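Local coordinates for DNA protection during starvation protein (Agrobacterium tumefaciens, PDB 1O9R) that oxidises iron(II) with hydrogen peroxide and stores it as a ferric oxyhydroxide mineral inside a hollow dodecamer, protecting DNA from hydroxyl radicals without binding it, at residues D56-R59 and T60-D63; T36-A39 and H40-L43; Q47-A50 and V51-L55. All coordinates share one frame; numbering follows the deposited sequence.

In the fold
The three contacts follow one another along the hairpin of helix 12-42 and helix 48-75 in the Ferritin-like fold. Interaction 2 lies near the end of the first helix; interaction 3 opens the second and runs into interaction 1. Centres of interactions 2 and 3 lie about 9 Å apart, those of 1 and 2 about 13 Å. His-40, an iron-binding residue, joins all three: its ND1 lies 2.7 Å from His-52 O, a probable hydrogen bond, and its CE1 lies 3.0 Å from Asp-56 OD2. Asp-56 OD2 also forms a 2.6 Å salt bridge with Lys-37 NZ. The side chains of His-40, His-52 and Asp-56 each lie about 4 Å from a bound iron(III) ion.

Interaction 1. Residues D56-R59 and T60-D63; sequences DTFR and TQLD
Arg-59 and Asp-63, one helical turn apart, form an i to i+4 salt bridge in helix 48-75. Arg-59 NE gives its hydrogen to Asp-63 OD2 at 2.9 Å, with an N-H...O angle of 154°. OD2 is met on its syn side, about 20° out of the carboxylate plane, near the guanidinium edge; the planes stand 78° apart, and NE alone makes the direct bond to Asp-63. The arginine chain leaves with CG anti to the backbone N and bends at chi2, which brings CD to 3.5 Å from Asp-63 OD2. A water closes a second path, accepting from Arg-59 NH1 at 2.9 Å and donating to Asp-63 OD1 at 2.7 Å.

Among the backbone bonds, Asp-63 N to Arg-59 O (2.8 Å) spans the same turn as the salt bridge. Thr-60 N, Gln-61 N and Leu-62 N bond to the carbonyls of Asp-56, Thr-57 and Phe-58.

Gln-61 extends beyond CG and crosses Thr-57, bringing NE2 to 3.6 Å from Thr-57 CG2. Leu-62 CG rests 3.4 Å from Phe-58 O.

The polar end of Asp-56 turns to Lys-37 of helix 12-42, and Arg-59 NH2 bonds to Ala-33 O on that helix. Across the subunit interface, Arg-59 packs on Asp-63 of the second subunit, and its NH1 comes close to Arg-59 NH1 of that subunit, with the aspartates of both chains beside the pair. Leu-62 lies against Leu-32 and Thr-36 of helix 12-42, while Phe-58 packs on Ser-150 and Leu-154 of helix 134-156 and its ring meets Tyr-114 of helix 103-130.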
loop_
_atom_site.group_PDB
_atom_site.type_symbol
_atom_site.label_atom_id
_atom_site.label_comp_id
_atom_site.label_asym_id
_atom_site.label_seq_id
_atom_site.Cartn_x
_atom_site.Cartn_y
_atom_site.Cartn_z
ATOM N N ASP A 56 9.633 10.921 18.246
ATOM C CA ASP A 56 8.312 11.007 17.604
ATOM C C ASP A 56 7.576 9.675 17.649
ATOM O O ASP A 56 6.344 9.645 17.800
ATOM C CB ASP A 56 8.586 11.430 16.148
ATOM C CG ASP A 56 8.568 12.911 15.933
ATOM O OD1 ASP A 56 8.897 13.291 14.754
ATOM O OD2 ASP A 56 8.267 13.656 16.871
ATOM N N THR A 57 8.315 8.547 17.557
ATOM C CA THR A 57 7.643 7.245 17.688
ATOM C C THR A 57 7.060 7.131 19.105
ATOM O O THR A 57 5.926 6.641 19.278
ATOM C CB THR A 57 8.626 6.089 17.462
ATOM O OG1 THR A 57 9.130 6.229 16.108
ATOM C CG2 THR A 57 7.951 4.747 17.690
ATOM N N PHE A 58 7.772 7.597 20.142
ATOM C CA PHE A 58 7.238 7.508 21.495
ATOM C C PHE A 58 6.025 8.394 21.616
ATOM O O PHE A 58 5.040 8.004 22.290
ATOM C CB PHE A 58 8.300 8.024 22.478
ATOM C CG PHE A 58 9.480 7.110 22.664
ATOM C CD1 PHE A 58 10.450 7.589 23.552
ATOM C CD2 PHE A 58 9.588 5.860 22.060
ATOM C CE1 PHE A 58 11.581 6.799 23.755
ATOM C CE2 PHE A 58 10.715 5.099 22.335
ATOM C CZ PHE A 58 11.687 5.577 23.170
ATOM N N ARG A 59 5.991 9.572 20.990
ATOM C CA ARG A 59 4.844 10.449 21.077
ATOM C C ARG A 59 3.594 9.780 20.498
ATOM O O ARG A 59 2.531 9.804 21.124
ATOM C CB ARG A 59 5.110 11.828 20.487
ATOM C CG ARG A 59 3.840 12.681 20.394
ATOM C CD ARG A 59 3.233 13.019 21.796
ATOM N NE ARG A 59 2.064 13.843 21.515
ATOM C CZ ARG A 59 2.026 15.188 21.491
ATOM N NH1 ARG A 59 0.922 15.813 20.990
ATOM N NH2 ARG A 59 3.019 15.912 21.971
ATOM N N THR A 60 3.768 9.110 19.360
ATOM C CA THR A 60 2.610 8.404 18.735
ATOM C C THR A 60 2.120 7.345 19.715
ATOM O O THR A 60 0.899 7.191 19.889
ATOM C CB THR A 60 3.116 7.691 17.444
ATOM O OG1 THR A 60 3.413 8.795 16.551
ATOM C CG2 THR A 60 1.930 6.897 16.865
ATOM N N GLN A 61 3.017 6.592 20.368
ATOM C CA GLN A 61 2.508 5.573 21.293
ATOM C C GLN A 61 1.806 6.138 22.502
ATOM O O GLN A 61 0.798 5.618 22.961
ATOM C CB GLN A 61 3.704 4.712 21.767
ATOM C CG GLN A 61 4.339 3.943 20.631
ATOM C CD GLN A 61 5.611 3.223 21.035
ATOM O OE1 GLN A 61 6.058 3.206 22.176
ATOM N NE2 GLN A 61 6.254 2.615 20.035
ATOM N N LEU A 62 2.316 7.268 23.045
ATOM C CA LEU A 62 1.677 7.908 24.195
ATOM C C LEU A 62 0.327 8.455 23.766
ATOM O O LEU A 62 -0.652 8.428 24.532
ATOM C CB LEU A 62 2.572 9.069 24.699
ATOM C CG LEU A 62 3.855 8.616 25.399
ATOM C CD1 LEU A 62 4.773 9.811 25.705
ATOM C CD2 LEU A 62 3.547 7.840 26.697
ATOM N N ASP A 63 0.213 8.957 22.530
ATOM C CA ASP A 63 -1.112 9.395 22.079
ATOM C C ASP A 63 -2.073 8.224 22.056
ATOM O O ASP A 63 -3.267 8.403 22.469
ATOM C CB ASP A 63 -1.006 9.938 20.637
ATOM C CG ASP A 63 -0.251 11.241 20.507
ATOM O OD1 ASP A 63 0.116 11.516 19.318
ATOM O OD2 ASP A 63 -0.063 11.941 21.517
HETATM O O HOH W 1 6.844 5.871 24.269
HETATM O O HOH W 2 -0.712 14.124 19.284
#

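Interaction 2. Residues T36-A39 and H40-L43; sequences TKQA and HWNL
Lys-37 and Trp-41 meet in an i to i+4 CH-pi contact on the last turns of helix 12-42, part of the Ferritin-like helical bundle and of the ferroxidase interface. Lys-37 CB sits over the face of the six-membered indole ring, 4.0 Å from its centroid. Toward the rim of the bicyclic system, Lys-37 O also lies over a face while accepting the hydrogen of Trp-41 N at 3.0 Å.

His-40 runs beside the lysine chain, pointing the same way. Its CD2 lies 3.8 Å from Lys-37 CD, and its edge faces Trp-41 NE1. The lysine bends at chi2 (-77°) and then extends, carrying NZ alongside the imidazole to salt bridges with Asp-56 and with Asp-67 of the second subunit; Asp-67 probably binds iron. His-40, an iron-binding residue, is probably positioned from helix 48-75: its ND1 bonds to His-52 O and its ring stacks on that of His-52. Trp-41 in turn packs on Ala-70 of the second subunit.

At the helix end, Leu-43 CG comes to 3.1 Å from Ala-39 O, and Asn-42 N makes a weak bond to the same carbonyl. Asn-42 folds its amide back along the helix: ND2 bonds to Ala-80 O of the second subunit and also donates to Gln-38 O at 3.0 Å, in the carbonyl plane of Gln-38 but 25° out of the asparagine amide plane, a bent bond (142°).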
loop_
_atom_site.group_PDB
_atom_site.type_symbol
_atom_site.label_atom_id
_atom_site.label_comp_id
_atom_site.label_asym_id
_atom_site.label_seq_id
_atom_site.Cartn_x
_atom_site.Cartn_y
_atom_site.Cartn_z
ATOM N N THR A 36 7.784 14.895 25.601
ATOM C CA THR A 36 8.498 14.196 24.551
ATOM C C THR A 36 8.774 15.103 23.353
ATOM O O THR A 36 9.911 15.082 22.851
ATOM C CB THR A 36 7.665 12.961 24.162
ATOM O OG1 THR A 36 7.572 12.094 25.337
ATOM C CG2 THR A 36 8.304 12.135 23.080
ATOM N N LYS A 37 7.757 15.867 22.949
ATOM C CA LYS A 37 7.957 16.794 21.839
ATOM C C LYS A 37 8.832 17.985 22.270
ATOM O O LYS A 37 9.686 18.420 21.503
ATOM C CB LYS A 37 6.622 17.282 21.289
ATOM C CG LYS A 37 5.937 16.273 20.351
ATOM C CD LYS A 37 6.640 16.312 18.965
ATOM C CE LYS A 37 5.875 15.373 18.009
ATOM N NZ LYS A 37 6.534 15.560 16.654
ATOM N N GLN A 38 8.691 18.466 23.523
ATOM C CA GLN A 38 9.530 19.572 24.017
ATOM C C GLN A 38 10.989 19.192 23.869
ATOM O O GLN A 38 11.842 19.982 23.398
ATOM C CB GLN A 38 9.114 19.847 25.479
ATOM C CG GLN A 38 10.081 20.897 26.117
ATOM C CD GLN A 38 9.878 22.253 25.520
ATOM O OE1 GLN A 38 10.842 23.087 25.590
ATOM N NE2 GLN A 38 8.802 22.595 24.943
ATOM N N ALA A 39 11.369 17.966 24.263
ATOM C CA ALA A 39 12.759 17.524 24.156
ATOM C C ALA A 39 13.132 17.330 22.717
ATOM O O ALA A 39 14.178 17.832 22.250
ATOM C CB ALA A 39 12.883 16.189 24.904
ATOM N N HIS A 40 12.280 16.698 21.918
ATOM C CA HIS A 40 12.550 16.437 20.517
ATOM C C HIS A 40 12.902 17.686 19.730
ATOM O O HIS A 40 13.871 17.656 18.898
ATOM C CB HIS A 40 11.313 15.746 19.965
ATOM C CG HIS A 40 10.963 15.886 18.530
ATOM N ND1 HIS A 40 11.288 14.908 17.576
ATOM C CD2 HIS A 40 10.253 16.836 17.861
ATOM C CE1 HIS A 40 10.746 15.233 16.402
ATOM N NE2 HIS A 40 10.158 16.418 16.573
ATOM N N TRP A 41 12.202 18.802 19.951
ATOM C CA TRP A 41 12.517 20.001 19.154
ATOM C C TRP A 41 13.857 20.618 19.512
ATOM O O TRP A 41 14.519 21.228 18.668
ATOM C CB TRP A 41 11.453 21.092 19.399
ATOM C CG TRP A 41 10.093 20.746 18.905
ATOM C CD1 TRP A 41 9.791 20.200 17.688
ATOM C CD2 TRP A 41 8.848 20.882 19.579
ATOM N NE1 TRP A 41 8.430 19.997 17.575
ATOM C CE2 TRP A 41 7.827 20.398 18.736
ATOM C CE3 TRP A 41 8.528 21.389 20.844
ATOM C CZ2 TRP A 41 6.471 20.435 19.120
ATOM C CZ3 TRP A 41 7.171 21.400 21.210
ATOM C CH2 TRP A 41 6.187 20.903 20.332
ATOM N N ASN A 42 14.234 20.514 20.793
ATOM C CA ASN A 42 15.347 21.286 21.344
ATOM C C ASN A 42 16.618 20.531 21.582
ATOM O O ASN A 42 17.600 21.040 22.191
ATOM C CB ASN A 42 14.888 21.966 22.662
ATOM C CG ASN A 42 13.799 22.998 22.414
ATOM O OD1 ASN A 42 14.060 23.990 21.685
ATOM N ND2 ASN A 42 12.571 22.828 22.915
ATOM N N LEU A 43 16.737 19.306 21.094
ATOM C CA LEU A 43 17.930 18.488 21.197
ATOM C C LEU A 43 19.052 19.067 20.386
ATOM O O LEU A 43 18.840 19.460 19.227
ATOM C CB LEU A 43 17.723 17.090 20.477
ATOM C CG LEU A 43 16.605 16.246 21.036
ATOM C CD1 LEU A 43 16.487 14.932 20.216
ATOM C CD2 LEU A 43 16.770 15.872 22.507
#

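Interaction 3. Residues Q47-A50 and V51-L55; sequences QFIA and VHELL
The first turns of helix 48-75 carry an offset aromatic stack between Phe-48 and His-52, one turn apart. The side chains run side by side, pointing the same way, and their rings overlap with centroids 4.7 Å apart and planes at 26°. Phe-48 CZ stands over the imidazole face, displaced toward its rim and 3.6 Å from His-52 ND1. In return, His-52 CB makes a CH-pi contact over the phenyl face, 4.1 Å from the ring centroid. Both side chains have CG anti to the backbone N (chi1 175° and 178°), which directs the rings alike, and the bond from His-52 N to Phe-48 O (2.9 Å) ties the backbone beneath them.

In the dodecameric Dps assembly this pair faces another copy of the protein: both rings meet Phe-153 of the third subunit, and His-52 also meets its Trp-152. On its own chain, His-52 stacks on the iron-binding residue His-40, and its side chain lies about 4 Å from a bound iron(III) ion.

Round the helix, Ile-49 and Glu-53 cross obliquely, Ile-49 CD1 lying 3.6 Å from Glu-53 OE2. Gln-47, at the N-cap position, accepts a weak bond from Val-51 N through its backbone O at 3.4 Å, and its CB touches Val-51 CG2 at 4.1 Å. Its side-chain NE2 bonds to Pro-46 O of the fourth subunit.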
loop_
_atom_site.group_PDB
_atom_site.type_symbol
_atom_site.label_atom_id
_atom_site.label_comp_id
_atom_site.label_asym_id
_atom_site.label_seq_id
_atom_site.Cartn_x
_atom_site.Cartn_y
_atom_site.Cartn_z
ATOM N N GLN A 47 24.204 13.071 18.522
ATOM C CA GLN A 47 23.190 12.069 18.414
ATOM C C GLN A 47 21.841 12.618 17.917
ATOM O O GLN A 47 20.847 11.890 17.885
ATOM C CB GLN A 47 22.918 11.589 19.904
ATOM C CG GLN A 47 24.100 11.093 20.729
ATOM C CD GLN A 47 23.909 11.027 22.240
ATOM O OE1 GLN A 47 24.141 12.020 22.969
ATOM N NE2 GLN A 47 23.531 9.885 22.830
ATOM N N PHE A 48 21.804 13.836 17.380
ATOM C CA PHE A 48 20.531 14.458 17.086
ATOM C C PHE A 48 19.540 13.612 16.286
ATOM O O PHE A 48 18.417 13.467 16.770
ATOM C CB PHE A 48 20.795 15.786 16.295
ATOM C CG PHE A 48 19.493 16.430 15.858
ATOM C CD1 PHE A 48 18.798 17.205 16.784
ATOM C CD2 PHE A 48 18.990 16.300 14.588
ATOM C CE1 PHE A 48 17.575 17.794 16.440
ATOM C CE2 PHE A 48 17.803 16.851 14.199
ATOM C CZ PHE A 48 17.098 17.601 15.146
ATOM N N ILE A 49 19.858 13.222 15.041
ATOM C CA ILE A 49 18.723 12.724 14.235
ATOM C C ILE A 49 18.069 11.473 14.794
ATOM O O ILE A 49 16.849 11.386 14.770
ATOM C CB ILE A 49 19.142 12.647 12.749
ATOM C CG1 ILE A 49 17.887 12.386 11.888
ATOM C CG2 ILE A 49 20.166 11.576 12.490
ATOM C CD1 ILE A 49 16.861 13.518 11.884
ATOM N N ALA A 50 18.874 10.508 15.220
ATOM C CA ALA A 50 18.188 9.264 15.667
ATOM C C ALA A 50 17.381 9.485 16.926
ATOM O O ALA A 50 16.277 8.939 17.075
ATOM C CB ALA A 50 19.266 8.204 15.931
ATOM N N VAL A 51 17.842 10.303 17.857
ATOM C CA VAL A 51 17.074 10.560 19.077
ATOM C C VAL A 51 15.849 11.387 18.723
ATOM O O VAL A 51 14.733 11.150 19.203
ATOM C CB VAL A 51 17.950 11.202 20.157
ATOM C CG1 VAL A 51 17.090 11.485 21.406
ATOM C CG2 VAL A 51 19.094 10.270 20.561
ATOM N N HIS A 52 15.976 12.403 17.853
ATOM C CA HIS A 52 14.848 13.245 17.464
ATOM C C HIS A 52 13.763 12.378 16.848
ATOM O O HIS A 52 12.585 12.528 17.188
ATOM C CB HIS A 52 15.417 14.233 16.437
ATOM C CG HIS A 52 14.430 15.197 15.832
ATOM N ND1 HIS A 52 14.022 16.348 16.470
ATOM C CD2 HIS A 52 13.859 15.220 14.613
ATOM C CE1 HIS A 52 13.223 17.037 15.646
ATOM N NE2 HIS A 52 13.057 16.380 14.530
ATOM N N GLU A 53 14.164 11.482 15.944
ATOM C CA GLU A 53 13.138 10.621 15.331
ATOM C C GLU A 53 12.519 9.619 16.296
ATOM O O GLU A 53 11.329 9.327 16.247
ATOM C CB GLU A 53 13.739 9.929 14.089
ATOM C CG GLU A 53 14.009 11.021 12.993
ATOM C CD GLU A 53 14.478 10.400 11.699
ATOM O OE1 GLU A 53 14.925 9.261 11.673
ATOM O OE2 GLU A 53 14.464 11.111 10.650
ATOM N N LEU A 54 13.324 9.062 17.175
ATOM C CA LEU A 54 12.774 8.050 18.129
ATOM C C LEU A 54 11.725 8.685 18.989
ATOM O O LEU A 54 10.663 8.132 19.277
ATOM C CB LEU A 54 13.934 7.511 18.923
ATOM C CG LEU A 54 13.562 6.528 20.056
ATOM C CD1 LEU A 54 12.913 5.273 19.499
ATOM C CD2 LEU A 54 14.757 6.212 20.949
ATOM N N LEU A 55 11.957 9.903 19.462
ATOM C CA LEU A 55 10.997 10.593 20.321
ATOM C C LEU A 55 9.677 10.785 19.581
ATOM O O LEU A 55 8.623 10.819 20.254
ATOM C CB LEU A 55 11.543 11.933 20.819
ATOM C CG LEU A 55 12.754 11.747 21.742
ATOM C CD1 LEU A 55 13.328 13.125 22.129
ATOM C CD2 LEU A 55 12.329 10.994 23.017
#